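Local atomic coordinates of xyloglucan-specific endo-beta-1,4-glucanase BoGH9A (PDB entry 6DHT), a protein that cleaves the beta-1,4-glucan backbone of xyloglucan internally, releasing xyloglucan oligosaccharides at the cell surface of a gut bacterium. Residues K113-P123 with Y128-P139. Residues are numbered along the deposited sequence; the frame is centred on the assembly and turned at random.
With EDO (1,2-ethanediol), chain G.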
loop_
_atom_site.group_PDB
_atom_site.type_symbol
_atom_site.label_atom_id
_atom_site.label_comp_id
_atom_site.label_asym_id
_atom_site.label_seq_id
_atom_site.Cartn_x
_atom_site.Cartn_y
_atom_site.Cartn_z
ATOM N N LYS A 113 7.359 -5.743 -6.750
ATOM C CA LYS A 113 7.289 -6.795 -7.751
ATOM C C LYS A 113 5.938 -7.519 -7.707
ATOM O O LYS A 113 5.528 -8.128 -8.702
ATOM C CB LYS A 113 8.453 -7.761 -7.538
ATOM C CG LYS A 113 8.641 -8.860 -8.550
ATOM C CD LYS A 113 8.839 -8.370 -9.968
ATOM C CE LYS A 113 9.226 -9.544 -10.885
ATOM N NZ LYS A 113 10.580 -10.105 -10.622
ATOM N N SER A 114 5.235 -7.461 -6.575
ATOM C CA SER A 114 3.909 -8.066 -6.487
ATOM C C SER A 114 2.975 -7.520 -7.562
ATOM O O SER A 114 2.110 -8.255 -8.075
ATOM C CB SER A 114 3.298 -7.820 -5.106
ATOM O OG SER A 114 2.852 -6.477 -4.932
ATOM N N PHE A 115 3.129 -6.242 -7.907
ATOM C CA PHE A 115 2.294 -5.611 -8.910
ATOM C C PHE A 115 2.505 -6.247 -10.290
ATOM O O PHE A 115 1.546 -6.421 -11.061
ATOM C CB PHE A 115 2.559 -4.107 -8.961
ATOM C CG PHE A 115 2.037 -3.377 -7.754
ATOM C CD1 PHE A 115 2.790 -3.280 -6.593
ATOM C CD2 PHE A 115 0.764 -2.800 -7.781
ATOM C CE1 PHE A 115 2.267 -2.640 -5.465
ATOM C CE2 PHE A 115 0.261 -2.156 -6.666
ATOM C CZ PHE A 115 1.011 -2.094 -5.509
ATOM N N TYR A 116 3.754 -6.601 -10.593
ATOM C CA TYR A 116 4.064 -7.314 -11.823
ATOM C C TYR A 116 3.267 -8.627 -11.914
ATOM O O TYR A 116 2.657 -8.924 -12.936
ATOM C CB TYR A 116 5.577 -7.539 -11.966
ATOM C CG TYR A 116 5.904 -8.597 -13.001
ATOM C CD1 TYR A 116 5.919 -8.300 -14.359
ATOM C CD2 TYR A 116 6.189 -9.895 -12.611
ATOM C CE1 TYR A 116 6.196 -9.282 -15.296
ATOM C CE2 TYR A 116 6.476 -10.874 -13.544
ATOM C CZ TYR A 116 6.486 -10.555 -14.884
ATOM O OH TYR A 116 6.763 -11.521 -15.834
ATOM N N TYR A 117 3.223 -9.387 -10.816
ATOM C CA TYR A 117 2.457 -10.618 -10.803
ATOM C C TYR A 117 0.949 -10.370 -11.005
ATOM O O TYR A 117 0.234 -11.233 -11.526
ATOM C CB TYR A 117 2.701 -11.385 -9.510
ATOM C CG TYR A 117 4.080 -11.984 -9.424
ATOM C CD1 TYR A 117 4.421 -13.102 -10.188
ATOM C CD2 TYR A 117 5.035 -11.469 -8.557
ATOM C CE1 TYR A 117 5.662 -13.676 -10.091
ATOM C CE2 TYR A 117 6.284 -12.026 -8.477
ATOM C CZ TYR A 117 6.587 -13.140 -9.248
ATOM O OH TYR A 117 7.850 -13.693 -9.127
ATOM N N GLN A 118 0.454 -9.205 -10.604
ATOM C CA GLN A 118 -0.954 -8.866 -10.784
ATOM C C GLN A 118 -1.325 -8.393 -12.205
ATOM O O GLN A 118 -2.494 -8.066 -12.484
ATOM C CB GLN A 118 -1.382 -7.781 -9.797
ATOM C CG GLN A 118 -1.329 -8.152 -8.318
ATOM C CD GLN A 118 -2.383 -9.158 -7.911
ATOM O OE1 GLN A 118 -2.095 -10.347 -7.771
ATOM N NE2 GLN A 118 -3.595 -8.679 -7.663
ATOM N N ARG A 119 -0.346 -8.298 -13.100
ATOM C CA ARG A 119 -0.614 -7.706 -14.408
ATOM C C ARG A 119 -1.503 -8.591 -15.250
ATOM O O ARG A 119 -1.333 -9.805 -15.282
ATOM C CB ARG A 119 0.677 -7.517 -15.195
ATOM C CG ARG A 119 1.559 -6.361 -14.714
ATOM C CD ARG A 119 2.678 -6.151 -15.690
ATOM N NE ARG A 119 3.710 -5.250 -15.170
ATOM C CZ ARG A 119 4.812 -4.939 -15.842
ATOM N NH1 ARG A 119 4.989 -5.439 -17.061
ATOM N NH2 ARG A 119 5.723 -4.126 -15.307
ATOM N N THR A 120 -2.420 -7.934 -15.954
ATOM C CA THR A 120 -3.313 -8.574 -16.926
ATOM C C THR A 120 -2.787 -8.351 -18.336
ATOM O O THR A 120 -1.921 -7.513 -18.568
ATOM C CB THR A 120 -4.715 -7.964 -16.863
ATOM O OG1 THR A 120 -4.720 -6.622 -17.374
ATOM C CG2 THR A 120 -5.245 -8.013 -15.431
ATOM N N ALA A 121 -3.343 -9.101 -19.284
ATOM C CA ALA A 121 -3.109 -8.881 -20.709
ATOM C C ALA A 121 -1.669 -9.074 -21.127
ATOM O O ALA A 121 -1.228 -8.491 -22.117
ATOM C CB ALA A 121 -3.594 -7.488 -21.131
ATOM N N MET A 122 -0.916 -9.880 -20.391
ATOM C CA MET A 122 0.419 -10.227 -20.854
ATOM C C MET A 122 0.951 -11.493 -20.220
ATOM O O MET A 122 0.569 -11.860 -19.104
ATOM C CB MET A 122 1.393 -9.079 -20.630
ATOM C CG MET A 122 1.915 -8.939 -19.224
ATOM S SD MET A 122 3.069 -7.576 -19.256
ATOM C CE MET A 122 4.616 -8.419 -19.520
ATOM N N PRO A 123 1.831 -12.190 -20.944
ATOM C CA PRO A 123 2.401 -13.386 -20.340
ATOM C C PRO A 123 3.316 -12.982 -19.196
ATOM O O PRO A 123 3.937 -11.919 -19.204
ATOM C CB PRO A 123 3.180 -14.028 -21.492
ATOM C CG PRO A 123 3.487 -12.924 -22.397
ATOM C CD PRO A 123 2.363 -11.940 -22.294
ATOM N N TYR A 128 11.304 -13.375 -15.530
ATOM C CA TYR A 128 11.016 -12.334 -14.547
ATOM C C TYR A 128 10.260 -12.903 -13.343
ATOM O O TYR A 128 10.417 -12.404 -12.218
ATOM C CB TYR A 128 10.168 -11.255 -15.185
ATOM C CG TYR A 128 10.716 -10.816 -16.525
ATOM C CD1 TYR A 128 11.886 -10.075 -16.593
ATOM C CD2 TYR A 128 10.079 -11.166 -17.716
ATOM C CE1 TYR A 128 12.402 -9.683 -17.807
ATOM C CE2 TYR A 128 10.593 -10.760 -18.942
ATOM C CZ TYR A 128 11.750 -10.029 -18.966
ATOM O OH TYR A 128 12.284 -9.616 -20.166
ATOM N N ALA A 129 9.486 -13.969 -13.579
ATOM C CA ALA A 129 8.491 -14.449 -12.615
ATOM C C ALA A 129 8.993 -15.553 -11.717
ATOM O O ALA A 129 8.406 -15.808 -10.670
ATOM C CB ALA A 129 7.247 -14.921 -13.350
ATOM N N GLY A 130 10.063 -16.230 -12.113
ATOM C CA GLY A 130 10.488 -17.407 -11.367
ATOM C C GLY A 130 9.470 -18.530 -11.521
ATOM O O GLY A 130 8.857 -18.687 -12.583
ATOM N N GLN A 131 9.257 -19.308 -10.466
ATOM C CA GLN A 131 8.369 -20.460 -10.594
ATOM C C GLN A 131 6.901 -20.073 -10.797
ATOM O O GLN A 131 6.102 -20.899 -11.230
ATOM C CB GLN A 131 8.497 -21.401 -9.396
ATOM C CG GLN A 131 8.048 -20.825 -8.083
ATOM C CD GLN A 131 8.185 -21.829 -6.944
ATOM O OE1 GLN A 131 7.985 -23.024 -7.129
ATOM N NE2 GLN A 131 8.551 -21.347 -5.771
ATOM N N TRP A 132 6.546 -18.820 -10.502
ATOM C CA TRP A 132 5.152 -18.376 -10.648
ATOM C C TRP A 132 4.904 -17.743 -12.007
ATOM O O TRP A 132 4.391 -16.626 -12.102
ATOM C CB TRP A 132 4.768 -17.390 -9.534
ATOM C CG TRP A 132 5.032 -17.934 -8.144
ATOM C CD1 TRP A 132 4.200 -18.705 -7.391
ATOM C CD2 TRP A 132 6.219 -17.757 -7.376
ATOM N NE1 TRP A 132 4.795 -19.015 -6.202
ATOM C CE2 TRP A 132 6.040 -18.439 -6.166
ATOM C CE3 TRP A 132 7.423 -17.083 -7.597
ATOM C CZ2 TRP A 132 7.016 -18.469 -5.187
ATOM C CZ3 TRP A 132 8.382 -17.110 -6.630
ATOM C CH2 TRP A 132 8.180 -17.785 -5.435
ATOM N N HIS A 133 5.286 -18.461 -13.060
ATOM C CA HIS A 133 5.048 -18.008 -14.421
ATOM C C HIS A 133 3.697 -18.492 -14.894
ATOM O O HIS A 133 3.216 -19.532 -14.432
ATOM C CB HIS A 133 6.162 -18.487 -15.367
ATOM C CG HIS A 133 6.395 -19.965 -15.336
ATOM N ND1 HIS A 133 5.694 -20.845 -16.133
ATOM C CD2 HIS A 133 7.253 -20.720 -14.607
ATOM C CE1 HIS A 133 6.108 -22.077 -15.895
ATOM N NE2 HIS A 133 7.054 -22.030 -14.975
ATOM N N ARG A 134 3.084 -17.729 -15.792
ATOM C CA ARG A 134 1.811 -18.118 -16.385
ATOM C C ARG A 134 1.580 -17.455 -17.722
ATOM O O ARG A 134 2.274 -16.519 -18.108
ATOM C CB ARG A 134 0.653 -17.807 -15.436
ATOM C CG ARG A 134 0.392 -16.331 -15.196
ATOM C CD ARG A 134 -0.706 -16.088 -14.146
ATOM N NE ARG A 134 -1.174 -14.712 -14.253
ATOM C CZ ARG A 134 -0.710 -13.677 -13.553
ATOM N NH1 ARG A 134 0.200 -13.851 -12.619
ATOM N NH2 ARG A 134 -1.210 -12.465 -13.772
ATOM N N MET A 135 0.583 -17.961 -18.430
ATOM C CA MET A 135 0.209 -17.412 -19.720
ATOM C C MET A 135 -0.539 -16.113 -19.501
ATOM O O MET A 135 -0.988 -15.829 -18.392
ATOM C CB MET A 135 -0.704 -18.397 -20.457
ATOM C CG MET A 135 -0.100 -19.784 -20.618
ATOM S SD MET A 135 1.278 -19.813 -21.781
ATOM C CE MET A 135 0.357 -20.011 -23.307
ATOM N N ALA A 136 -0.683 -15.332 -20.562
ATOM C CA ALA A 136 -1.507 -14.140 -20.504
ATOM C C ALA A 136 -2.961 -14.502 -20.138
ATOM O O ALA A 136 -3.490 -15.557 -20.524
ATOM C CB ALA A 136 -1.447 -13.412 -21.826
ATOM N N GLY A 137 -3.602 -13.617 -19.382
ATOM C CA GLY A 137 -5.001 -13.751 -19.037
ATOM C C GLY A 137 -5.708 -12.403 -19.052
ATOM O O GLY A 137 -5.074 -11.366 -18.960
ATOM N N HIS A 138 -7.029 -12.425 -19.179
ATOM C CA HIS A 138 -7.851 -11.211 -19.229
ATOM C C HIS A 138 -7.333 -10.138 -20.199
ATOM O O HIS A 138 -6.935 -9.038 -19.803
ATOM C CB HIS A 138 -8.053 -10.638 -17.828
ATOM C CG HIS A 138 -8.846 -11.537 -16.933
ATOM N ND1 HIS A 138 -8.252 -12.470 -16.115
ATOM C CD2 HIS A 138 -10.182 -11.677 -16.759
ATOM C CE1 HIS A 138 -9.187 -13.137 -15.458
ATOM N NE2 HIS A 138 -10.365 -12.669 -15.825
ATOM N N PRO A 139 -7.351 -10.444 -21.498
ATOM C CA PRO A 139 -6.930 -9.446 -22.488
ATOM C C PRO A 139 -7.761 -8.162 -22.420
ATOM O O PRO A 139 -7.230 -7.093 -22.686
ATOM C CB PRO A 139 -7.143 -10.179 -23.818
ATOM C CG PRO A 139 -8.089 -11.273 -23.506
ATOM C CD PRO A 139 -7.751 -11.708 -22.131
HETATM C C1 EDO G . 12.922 -9.551 -7.517
HETATM O O1 EDO G . 12.129 -10.646 -8.009
HETATM C C2 EDO G . 12.055 -8.640 -6.651
HETATM O O2 EDO G . 11.566 -9.338 -5.487
HETATM O O HOH W 1 -6.332 -6.350 -19.446
#
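Tyr117 meets Ala129 and Trp132 with the rim of its ring, Ala129 O and Trp132 O lying at the edge, while one face is covered by CD2 of Tyr116. The Trp132 ring has Gln131 CG over one face and Ala129 O at its edge, in plane. The Tyr116 ring takes the methyl of Ala129 at its own edge and crosses the side chain of Tyr128 at about a right angle, Tyr116 CZ 3.8 Å from Tyr128 CB. With CG anti to its carbonyl carbon (chi1 -71°), the Tyr117 ring reaches the end of helix 126-129, where Tyr117 OH donates to Ala129 O at 2.7 Å, from above the carbonyl plane. Alanine suits this spot: its small methyl fits against both tyrosines, Ala129 CB 3.8 Å from Tyr117 CE1. Lys113, bent at chi2 and chi4, hydrogen-bonds through NZ to Tyr128 O (2.8 Å); Ile202 O, Asn203 O and an ethanediol, probably from the crystallisation liquor, must share its remaining N-H bonds.

At the C-terminus of helix 105-117, Arg134 NH1 and NH2 both hydrogen-bond end-on to Tyr117 O, at 2.8 and 2.9 Å. Both bonds are bent (147° and 141°), NH1 on a lone pair in the carbonyl plane and NH2 tilted from it. Were Arg134 replaced by alanine, Tyr117 O would probably lose both donors and a gap open between the segments. Farther on, Ala121 N donates to Gly137 O (2.9 Å) almost straight; the Thr120 hydroxyl hydrogen-bonds to Gly165 O, and a water bridges it to His138 O. Gln118, hydrogen-bonded to His498, has its side chain about 7 Å from that of Asp171, the predicted nucleophile. Chemically, side-chain donors satisfy three backbone carbonyls near two helix ends, and Arg134's cation would probably complement the partial negative charge where helix 105-117 terminates, joining 128-139 to a region probably close to the active site.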